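Local atomic coordinates of alanine racemase (Acinetobacter baumannii, PDB entry 4QHR), a protein that belongs to the alanine racemase family, two-domain proteins that join an N-terminal TIM-barrel-type domain to a C-terminal domain rich in beta strands. Residues Glu142-Lys145 against Thr146-Glu150; Thr312-Lys315 against Leu316-Val320; Asn325-Leu328 against Val329-Ala333. All blocks are in the same frame, centred on the assembly; numbering follows the deposited sequence.

Contact 1 (Glu142-Lys145 against Thr146-Glu150)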
ATOM      1  N   GLU A 142     -23.090 -33.245  -9.110  1.00 17.17           N
ATOM      2  CA  GLU A 142     -23.837 -33.846  -8.029  1.00 18.60           C
ATOM      3  C   GLU A 142     -24.227 -32.817  -7.012  1.00 16.31           C
ATOM      4  O   GLU A 142     -25.316 -32.896  -6.478  1.00 15.01           O
ATOM      5  CB  GLU A 142     -23.038 -34.996  -7.399  1.00 22.33           C
ATOM      6  CG  GLU A 142     -22.649 -36.041  -8.462  1.00 26.15           C
ATOM      7  CD  GLU A 142     -23.883 -36.531  -9.230  1.00 30.01           C
ATOM      8  OE1 GLU A 142     -24.780 -37.072  -8.524  1.00 34.30           O
ATOM      9  OE2 GLU A 142     -23.984 -36.377 -10.490  1.00 30.84           O
ATOM     10  N   VAL A 143     -23.326 -31.855  -6.754  1.00 15.29           N
ATOM     11  CA  VAL A 143     -23.588 -30.759  -5.817  1.00 13.67           C
ATOM     12  C   VAL A 143     -24.802 -29.998  -6.322  1.00 12.70           C
ATOM     13  O   VAL A 143     -25.733 -29.815  -5.614  1.00 12.47           O
ATOM     14  CB  VAL A 143     -22.369 -29.818  -5.685  1.00 13.88           C
ATOM     15  CG1 VAL A 143     -22.714 -28.533  -4.935  1.00 13.83           C
ATOM     16  CG2 VAL A 143     -21.222 -30.540  -4.983  1.00 14.37           C
ATOM     17  N   ILE A 144     -24.764 -29.564  -7.561  1.00 12.75           N
ATOM     18  CA  ILE A 144     -25.898 -28.819  -8.143  1.00 12.41           C
ATOM     19  C   ILE A 144     -27.209 -29.628  -8.119  1.00 12.77           C
ATOM     20  O   ILE A 144     -28.233 -29.127  -7.640  1.00 11.93           O
ATOM     21  CB  ILE A 144     -25.533 -28.328  -9.524  1.00 12.44           C
ATOM     22  CG1 ILE A 144     -24.452 -27.239  -9.377  1.00 12.64           C
ATOM     23  CG2 ILE A 144     -26.750 -27.759 -10.252  1.00 11.84           C
ATOM     24  CD1 ILE A 144     -23.853 -26.792 -10.672  1.00 13.34           C
ATOM     25  N   LYS A 145     -27.151 -30.870  -8.568  1.00 13.88           N
ATOM     26  CA  LYS A 145     -28.321 -31.750  -8.497  1.00 14.68           C
ATOM     27  C   LYS A 145     -28.884 -31.811  -7.108  1.00 13.51           C
ATOM     28  O   LYS A 145     -30.091 -31.674  -6.951  1.00 13.58           O
ATOM     29  CB  LYS A 145     -28.026 -33.122  -9.085  1.00 16.45           C
ATOM     30  CG  LYS A 145     -27.864 -32.991 -10.588  1.00 18.69           C
ATOM     31  CD  LYS A 145     -27.910 -34.288 -11.374  1.00 21.45           C
ATOM     32  CE  LYS A 145     -27.732 -33.937 -12.857  1.00 22.42           C
ATOM     33  NZ  LYS A 145     -28.100 -35.104 -13.700  1.00 24.17           N
ATOM     34  N   THR A 146     -28.029 -31.954  -6.095  1.00 12.53           N
ATOM     35  CA  THR A 146     -28.493 -32.033  -4.738  1.00 12.65           C
ATOM     36  C   THR A 146     -29.113 -30.732  -4.235  1.00 11.95           C
ATOM     37  O   THR A 146     -30.162 -30.737  -3.579  1.00 11.63           O
ATOM     38  CB  THR A 146     -27.346 -32.506  -3.823  1.00 13.52           C
ATOM     39  OG1 THR A 146     -26.866 -33.754  -4.305  1.00 14.50           O
ATOM     40  CG2 THR A 146     -27.826 -32.727  -2.428  1.00 13.83           C
ATOM     41  N   LEU A 147     -28.482 -29.611  -4.557  1.00 11.76           N
ATOM     42  CA  LEU A 147     -29.013 -28.330  -4.122  1.00 11.76           C
ATOM     43  C   LEU A 147     -30.372 -28.073  -4.741  1.00 11.39           C
ATOM     44  O   LEU A 147     -31.321 -27.606  -4.050  1.00 11.12           O
ATOM     45  CB  LEU A 147     -28.046 -27.191  -4.504  1.00 11.75           C
ATOM     46  CG  LEU A 147     -26.756 -27.196  -3.699  1.00 11.96           C
ATOM     47  CD1 LEU A 147     -25.711 -26.276  -4.331  1.00 12.67           C
ATOM     48  CD2 LEU A 147     -27.032 -26.794  -2.275  1.00 12.12           C
ATOM     49  N   LYS A 148     -30.481 -28.323  -6.037  1.00 11.75           N
ATOM     50  CA  LYS A 148     -31.797 -28.187  -6.703  1.00 12.42           C
ATOM     51  C   LYS A 148     -32.880 -29.035  -6.027  1.00 13.44           C
ATOM     52  O   LYS A 148     -33.979 -28.552  -5.742  1.00 12.41           O
ATOM     53  CB  LYS A 148     -31.716 -28.604  -8.168  1.00 12.89           C
ATOM     54  CG  LYS A 148     -31.030 -27.623  -9.063  1.00 12.66           C
ATOM     55  CD  LYS A 148     -31.219 -28.118 -10.486  1.00 13.26           C
ATOM     56  CE  LYS A 148     -30.721 -27.143 -11.522  1.00 13.18           C
ATOM     57  NZ  LYS A 148     -31.142 -27.581 -12.871  1.00 13.08           N
ATOM     58  N   SER A 149     -32.559 -30.289  -5.755  1.00 14.82           N
ATOM     59  CA  SER A 149     -33.523 -31.190  -5.144  1.00 16.33           C
ATOM     60  C   SER A 149     -33.841 -30.766  -3.728  1.00 16.74           C
ATOM     61  O   SER A 149     -34.934 -30.984  -3.289  1.00 16.44           O
ATOM     62  CB  SER A 149     -33.071 -32.664  -5.236  1.00 18.55           C
ATOM     63  OG  SER A 149     -32.055 -32.912  -4.300  1.00 21.28           O
ATOM     64  N   GLU A 150     -32.897 -30.129  -3.034  1.00 16.35           N
ATOM     65  CA  GLU A 150     -33.150 -29.528  -1.713  1.00 17.00           C
ATOM     66  C   GLU A 150     -33.946 -28.229  -1.715  1.00 15.85           C
ATOM     67  O   GLU A 150     -34.255 -27.740  -0.667  1.00 16.11           O
ATOM     68  CB  GLU A 150     -31.817 -29.312  -0.961  1.00 18.41           C
ATOM     69  CG  GLU A 150     -31.105 -30.593  -0.560  1.00 20.99           C
ATOM     70  CD  GLU A 150     -31.832 -31.352   0.539  1.00 23.98           C
ATOM     71  OE1 GLU A 150     -32.657 -30.741   1.270  1.00 26.66           O
ATOM     72  OE2 GLU A 150     -31.615 -32.571   0.636  1.00 25.53           O
TER
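The carbonyl oxygen of Glu142 is gripped twice by Thr146. Thr146 N donates a hydrogen bond to Glu142 O at 2.9 Å, and Thr146 OG1 a second at 2.8 Å. Both residues belong to helix 139-149, the helix of a beta-alpha-beta crossover from strand 122-125 to strand 154-157 in the TIM-type barrel. The two donors come at the oxygen from opposite faces of the carbonyl plane, both tilted out of it by about 30°. Thr146 manages this because OG1 sits beside its own backbone N (chi1 -57°), turned back toward the preceding turn. The next rungs of the helix are plainer: Leu147 N to Val143 O, Lys148 N to Ile144 O and Ser149 N to Lys145 O.

A second shared carbonyl follows one turn on. Ser149 OG, held between its own backbone N and carbonyl carbon (chi1 76°), reaches back 3.0 Å to Thr146 O. Glu150 N also bonds to Thr146 O, at 2.9 Å. Glu142 O and Thr146 O, four residues apart, thus each accept from a hydroxyl and a backbone amide; at Thr146 O the two come from the same face.

The apolar face turns toward the barrel wall. Val143 and Leu147 run side by side, with Val143 CG1 3.8 Å from Leu147 CD1, and both pack on Val124; Leu147 also meets Phe105 and Leu108 of the neighbouring helix 102-110. Ile144 faces Val124 and Leu156. Its CG2 branch approaches the methylene chain of Lys148, 4.2 Å from Lys148 CE. That chain stays extended beyond CG and carries NZ away from the helix to hydrogen bonds with the carbonyl oxygens of Cys184 and Pro186.

Contact 2 (Thr312-Lys315 against Leu316-Val320); sequences TQVK and LGTQV
Lys315 and Thr318 are joined across a type II beta turn by two hydrogen bonds running in opposite senses. Thr318 N donates to Lys315 O across 3.1 Å, the bond expected of the turn, although the donor stands well above the carbonyl plane (49° out of it). The return bond uses the threonine hydroxyl: Lys315 N points at Thr318 OG1 from 2.9 Å, with an N-H...O angle of 156°. Thr318 therefore clasps both polar ends of the Lys315 backbone, one with its amide and one with its side chain. Its torsion explains the grip, since chi1 of -73° sets OG1 beside the threonine's own N and facing the incoming arm of the loop, residues 312-315. Thr318 CB follows the hydroxyl in, 3.2 Å from Lys315 O.

Lys315 gives its backbone to the contact and little of its chain end. Beyond CB the side chain bends at chi3 and again at chi4, leading the ammonium group away from the turn. Leu316 occupies the first corner and directs its CB outward, where the side chain packs on Gln103 of the second subunit. Gly317 takes the other corner with a positive phi; a beta carbon there would be jammed against the carbonyl oxygen of Leu316. One residue before the turn, Val314 CB lies 4.1 Å from Thr318 OG1.

This is the surface bend that returns the chain from the loop after strand 305-308 into strand 319-321. Gly317 and Thr318 already share backbone hydrogen bonds with Ile240, and Val320 continues the pairing with Ala238, which adds the strand antiparallel to strand 234-246. Val314 and Thr318 rest on Ile289 of strand 286-289, Val314 also covering Ile240 and Leu243.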
ATOM      1  N   THR A 312       9.885  22.053 -17.869  1.00 28.79           N
ATOM      2  CA  THR A 312       8.513  22.310 -17.437  1.00 28.76           C
ATOM      3  C   THR A 312       8.454  23.457 -16.422  1.00 28.48           C
ATOM      4  O   THR A 312       9.189  23.470 -15.418  1.00 29.05           O
ATOM      5  CB  THR A 312       7.942  21.019 -16.789  1.00 29.13           C
ATOM      6  OG1 THR A 312       8.125  19.913 -17.693  1.00 32.27           O
ATOM      7  CG2 THR A 312       6.455  21.136 -16.432  1.00 28.40           C
ATOM      8  N   GLN A 313       7.559  24.402 -16.652  1.00 27.66           N
ATOM      9  CA  GLN A 313       7.431  25.537 -15.735  1.00 28.46           C
ATOM     10  C   GLN A 313       6.676  25.134 -14.487  1.00 25.04           C
ATOM     11  O   GLN A 313       5.529  24.680 -14.571  1.00 24.61           O
ATOM     12  CB  GLN A 313       6.708  26.706 -16.377  1.00 31.14           C
ATOM     13  CG  GLN A 313       7.581  27.530 -17.301  1.00 35.27           C
ATOM     14  CD  GLN A 313       7.043  28.930 -17.510  1.00 38.00           C
ATOM     15  OE1 GLN A 313       7.773  29.810 -17.984  1.00 43.46           O
ATOM     16  NE2 GLN A 313       5.766  29.159 -17.154  1.00 40.14           N
ATOM     17  N   VAL A 314       7.329  25.298 -13.337  1.00 21.49           N
ATOM     18  CA  VAL A 314       6.749  24.887 -12.082  1.00 19.48           C
ATOM     19  C   VAL A 314       7.078  25.909 -11.023  1.00 18.26           C
ATOM     20  O   VAL A 314       7.921  26.798 -11.232  1.00 17.69           O
ATOM     21  CB  VAL A 314       7.269  23.510 -11.604  1.00 19.50           C
ATOM     22  CG1 VAL A 314       6.909  22.420 -12.611  1.00 19.33           C
ATOM     23  CG2 VAL A 314       8.775  23.556 -11.322  1.00 19.18           C
ATOM     24  N   LYS A 315       6.380  25.778  -9.910  1.00 16.52           N
ATOM     25  CA  LYS A 315       6.652  26.540  -8.744  1.00 16.64           C
ATOM     26  C   LYS A 315       6.462  25.667  -7.522  1.00 15.44           C
ATOM     27  O   LYS A 315       5.940  24.551  -7.609  1.00 15.26           O
ATOM     28  CB  LYS A 315       5.683  27.711  -8.638  1.00 17.53           C
ATOM     29  CG  LYS A 315       5.897  28.824  -9.652  1.00 17.88           C
ATOM     30  CD  LYS A 315       5.020  30.005  -9.289  1.00 18.29           C
ATOM     31  CE  LYS A 315       5.409  30.814  -8.061  1.00 17.97           C
ATOM     32  NZ  LYS A 315       6.570  31.694  -8.352  1.00 17.05           N
ATOM     33  N   LEU A 316       6.861  26.199  -6.375  1.00 14.68           N
ATOM     34  CA  LEU A 316       6.510  25.617  -5.086  1.00 14.48           C
ATOM     35  C   LEU A 316       4.971  25.619  -5.021  1.00 15.02           C
ATOM     36  O   LEU A 316       4.327  26.615  -5.360  1.00 15.29           O
ATOM     37  CB  LEU A 316       7.146  26.387  -3.916  1.00 13.80           C
ATOM     38  CG  LEU A 316       8.673  26.296  -3.793  1.00 13.78           C
ATOM     39  CD1 LEU A 316       9.155  27.226  -2.696  1.00 13.95           C
ATOM     40  CD2 LEU A 316       9.162  24.870  -3.521  1.00 13.96           C
ATOM     41  N   GLY A 317       4.388  24.469  -4.669  1.00 14.42           N
ATOM     42  CA  GLY A 317       2.932  24.316  -4.630  1.00 14.03           C
ATOM     43  C   GLY A 317       2.320  23.782  -5.904  1.00 13.85           C
ATOM     44  O   GLY A 317       1.130  23.496  -5.909  1.00 15.22           O
ATOM     45  N   THR A 318       3.086  23.665  -6.979  1.00 12.78           N
ATOM     46  CA  THR A 318       2.539  23.157  -8.242  1.00 13.53           C
ATOM     47  C   THR A 318       2.077  21.717  -8.042  1.00 13.28           C
ATOM     48  O   THR A 318       2.768  20.934  -7.388  1.00 11.63           O
ATOM     49  CB  THR A 318       3.573  23.171  -9.343  1.00 13.74           C
ATOM     50  OG1 THR A 318       3.789  24.520  -9.746  1.00 13.27           O
ATOM     51  CG2 THR A 318       3.207  22.321 -10.521  1.00 13.75           C
ATOM     52  N   GLN A 319       0.910  21.439  -8.623  1.00 13.69           N
ATOM     53  CA  GLN A 319       0.193  20.203  -8.449  1.00 14.93           C
ATOM     54  C   GLN A 319       0.810  19.191  -9.383  1.00 11.97           C
ATOM     55  O   GLN A 319       1.132  19.502 -10.463  1.00 11.21           O
ATOM     56  CB  GLN A 319      -1.319  20.375  -8.730  1.00 17.69           C
ATOM     57  CG  GLN A 319      -2.170  20.526  -7.459  1.00 21.63           C
ATOM     58  CD  GLN A 319      -3.553  19.884  -7.620  1.00 25.59           C
ATOM     59  OE1 GLN A 319      -4.481  20.549  -8.083  1.00 28.79           O
ATOM     60  NE2 GLN A 319      -3.702  18.575  -7.228  1.00 27.02           N
ATOM     61  N   VAL A 320       0.974  17.984  -8.914  1.00 10.70           N
ATOM     62  CA  VAL A 320       1.645  16.928  -9.647  1.00  9.98           C
ATOM     63  C   VAL A 320       0.742  15.671  -9.628  1.00  9.84           C
ATOM     64  O   VAL A 320       0.300  15.249  -8.538  1.00 10.10           O
ATOM     65  CB  VAL A 320       2.980  16.573  -8.967  1.00  9.87           C
ATOM     66  CG1 VAL A 320       3.666  15.379  -9.639  1.00  9.54           C
ATOM     67  CG2 VAL A 320       3.905  17.782  -8.983  1.00 10.12           C
TER

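Contact 3 (Asn325-Leu328 against Val329-Ala333)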
ATOM      1  N   ASN A 325      -6.168  11.038 -15.227  1.00 10.09           N
ATOM      2  CA  ASN A 325      -6.507  11.125 -16.661  1.00 10.92           C
ATOM      3  C   ASN A 325      -5.316  11.435 -17.598  1.00 10.82           C
ATOM      4  O   ASN A 325      -5.419  11.218 -18.825  1.00 11.31           O
ATOM      5  CB  ASN A 325      -7.556  12.181 -16.883  1.00 11.34           C
ATOM      6  CG  ASN A 325      -8.905  11.775 -16.385  1.00 11.76           C
ATOM      7  OD1 ASN A 325      -9.392  12.279 -15.343  1.00 12.64           O
ATOM      8  ND2 ASN A 325      -9.521  10.878 -17.093  1.00 11.88           N
ATOM      9  N   HIS A 326      -4.217  11.957 -17.048  1.00 10.55           N
ATOM     10  CA  HIS A 326      -3.068  12.381 -17.865  1.00 10.63           C
ATOM     11  C   HIS A 326      -1.923  11.426 -17.768  1.00 10.49           C
ATOM     12  O   HIS A 326      -1.300  11.167 -18.795  1.00 12.01           O
ATOM     13  CB  HIS A 326      -2.650  13.792 -17.476  1.00 10.73           C
ATOM     14  CG  HIS A 326      -3.819  14.712 -17.413  1.00 11.11           C
ATOM     15  ND1 HIS A 326      -4.426  15.029 -16.229  1.00 11.27           N
ATOM     16  CD2 HIS A 326      -4.570  15.268 -18.387  1.00 10.91           C
ATOM     17  CE1 HIS A 326      -5.460  15.829 -16.465  1.00 11.67           C
ATOM     18  NE2 HIS A 326      -5.582  15.968 -17.775  1.00 11.07           N
ATOM     19  N   ARG A 327      -1.609  10.910 -16.589  1.00  9.61           N
ATOM     20  CA  ARG A 327      -0.684   9.761 -16.483  1.00  9.62           C
ATOM     21  C   ARG A 327      -1.517   8.543 -16.077  1.00  9.53           C
ATOM     22  O   ARG A 327      -2.077   8.488 -14.971  1.00  9.27           O
ATOM     23  CB  ARG A 327       0.385  10.040 -15.448  1.00 10.03           C
ATOM     24  CG  ARG A 327       1.450   8.973 -15.219  1.00 10.11           C
ATOM     25  CD  ARG A 327       2.214   8.625 -16.488  1.00 10.59           C
ATOM     26  NE  ARG A 327       3.229   7.597 -16.214  1.00 10.84           N
ATOM     27  CZ  ARG A 327       3.869   6.900 -17.133  1.00 11.34           C
ATOM     28  NH1 ARG A 327       3.618   7.116 -18.431  1.00 11.12           N
ATOM     29  NH2 ARG A 327       4.738   5.959 -16.752  1.00 11.72           N
ATOM     30  N   LEU A 328      -1.623   7.571 -16.968  1.00  9.22           N
ATOM     31  CA  LEU A 328      -2.567   6.457 -16.767  1.00  9.23           C
ATOM     32  C   LEU A 328      -2.005   5.471 -15.763  1.00  8.52           C
ATOM     33  O   LEU A 328      -0.838   5.068 -15.874  1.00  8.25           O
ATOM     34  CB  LEU A 328      -2.933   5.766 -18.072  1.00  9.71           C
ATOM     35  CG  LEU A 328      -3.605   6.677 -19.097  1.00 10.61           C
ATOM     36  CD1 LEU A 328      -3.611   5.972 -20.428  1.00 11.50           C
ATOM     37  CD2 LEU A 328      -5.027   7.041 -18.662  1.00 10.67           C
ATOM     38  N   VAL A 329      -2.849   5.098 -14.782  1.00  8.12           N
ATOM     39  CA  VAL A 329      -2.429   4.164 -13.725  1.00  7.67           C
ATOM     40  C   VAL A 329      -1.813   2.884 -14.298  1.00  7.89           C
ATOM     41  O   VAL A 329      -0.857   2.400 -13.717  1.00  7.80           O
ATOM     42  CB  VAL A 329      -3.548   3.846 -12.726  1.00  7.52           C
ATOM     43  CG1 VAL A 329      -4.602   2.949 -13.380  1.00  7.58           C
ATOM     44  CG2 VAL A 329      -3.000   3.198 -11.481  1.00  7.35           C
ATOM     45  N   ASP A 330      -2.326   2.347 -15.416  1.00  7.97           N
ATOM     46  CA  ASP A 330      -1.708   1.130 -16.022  1.00  8.27           C
ATOM     47  C   ASP A 330      -0.310   1.365 -16.640  1.00  8.57           C
ATOM     48  O   ASP A 330       0.473   0.432 -16.753  1.00  8.69           O
ATOM     49  CB  ASP A 330      -2.637   0.471 -17.072  1.00  8.54           C
ATOM     50  CG  ASP A 330      -3.904  -0.017 -16.473  1.00  8.61           C
ATOM     51  OD1 ASP A 330      -3.816  -0.902 -15.610  1.00  9.56           O
ATOM     52  OD2 ASP A 330      -4.968   0.508 -16.853  1.00  9.39           O
ATOM     53  N   ASP A 331       0.001   2.590 -17.061  1.00  8.92           N
ATOM     54  CA  ASP A 331       1.378   2.897 -17.502  1.00  8.85           C
ATOM     55  C   ASP A 331       2.324   2.955 -16.290  1.00  8.37           C
ATOM     56  O   ASP A 331       3.456   2.468 -16.331  1.00  7.97           O
ATOM     57  CB  ASP A 331       1.452   4.193 -18.304  1.00  9.46           C
ATOM     58  CG  ASP A 331       0.706   4.116 -19.619  1.00 10.50           C
ATOM     59  OD1 ASP A 331       0.562   3.013 -20.124  1.00 12.82           O
ATOM     60  OD2 ASP A 331       0.263   5.130 -20.151  1.00 10.60           O
ATOM     61  N   VAL A 332       1.866   3.563 -15.200  1.00  7.98           N
ATOM     62  CA  VAL A 332       2.653   3.547 -13.953  1.00  7.81           C
ATOM     63  C   VAL A 332       2.876   2.108 -13.497  1.00  7.82           C
ATOM     64  O   VAL A 332       4.017   1.704 -13.162  1.00  7.52           O
ATOM     65  CB  VAL A 332       1.987   4.344 -12.797  1.00  7.25           C
ATOM     66  CG1 VAL A 332       2.867   4.307 -11.599  1.00  7.18           C
ATOM     67  CG2 VAL A 332       1.742   5.769 -13.203  1.00  7.35           C
ATOM     68  N   ALA A 333       1.802   1.311 -13.490  1.00  8.19           N
ATOM     69  CA  ALA A 333       1.968  -0.118 -13.176  1.00  8.65           C
ATOM     70  C   ALA A 333       3.034  -0.852 -14.011  1.00  9.50           C
ATOM     71  O   ALA A 333       3.872  -1.587 -13.483  1.00  8.85           O
ATOM     72  CB  ALA A 333       0.641  -0.844 -13.281  1.00  8.56           C
TER
HETATM   73  O   HOH W   1      -0.037   7.529 -19.389  1.00 15.22           O
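Val329 opens helix 329-335 directly after Leu328, which holds the N-cap position without a side-chain oxygen to do the capping. The Val329 side chain packs on Leu343 and Leu344 of helix 340-345. Next comes Asp330, whose OD2 accepts from the backbone N of Ser218.

Asp331 does more. Its N makes a weak hydrogen bond to Leu328 O at 2.9 Å, strongly bent. Its OD2 works through a water, which donates to Asp331 OD2 at a short 2.5 Å and accepts from Leu328 N at 2.9 Å. The water stands in for only one half of a capping box; no true box forms, because Leu328 has no polar side chain. Asp331 CB also sits over one face of the Arg327 guanidinium, 3.6 Å from Arg327 NH1. Asp331 OD2 stays 4.3 Å from Arg327 NH1 and well out of the guanidinium plane, so no N-H points at it; the opposite charges probably still attract. Arg327 gets there by bending at chi2 (58°), which folds its chain back along the first turn, and NH2 is held by Asn285 OD1.

Val332 completes the turn: its N donates to Leu328 O at 3.2 Å, nearly straight (164°) and in the carbonyl plane. Val332 CG2 packs 3.8 Å from Arg327 CG. Val332 thus covers the aliphatic part of Arg327, as Asp331 CB covers part of one guanidinium face. Ala333 continues the helical ladder, its N 2.9 Å from Val329 O.

How the contacts relate
Contact 1 belongs to the N-terminal barrel domain, whereas contacts 2 and 3 lie in the C-terminal domain, across the chain's centre from it. The centres of contacts 1 and 2 are about 63 Å apart, and contact 1 lies about 46 Å from contact 3, centre to centre. Contacts 2 and 3 are near neighbours, their centres about 19 Å apart: strand 319-321 leads on to helix 329-335, and their nearest atoms are about 8 Å apart without touching. Both also lean on strand 286-289, through Ile289 at contact 2 and through Phe286 and Ala288 at contact 3. The modified residue Lys34 (LLP) follows barrel strand 28-32, and none of the three contacts includes it.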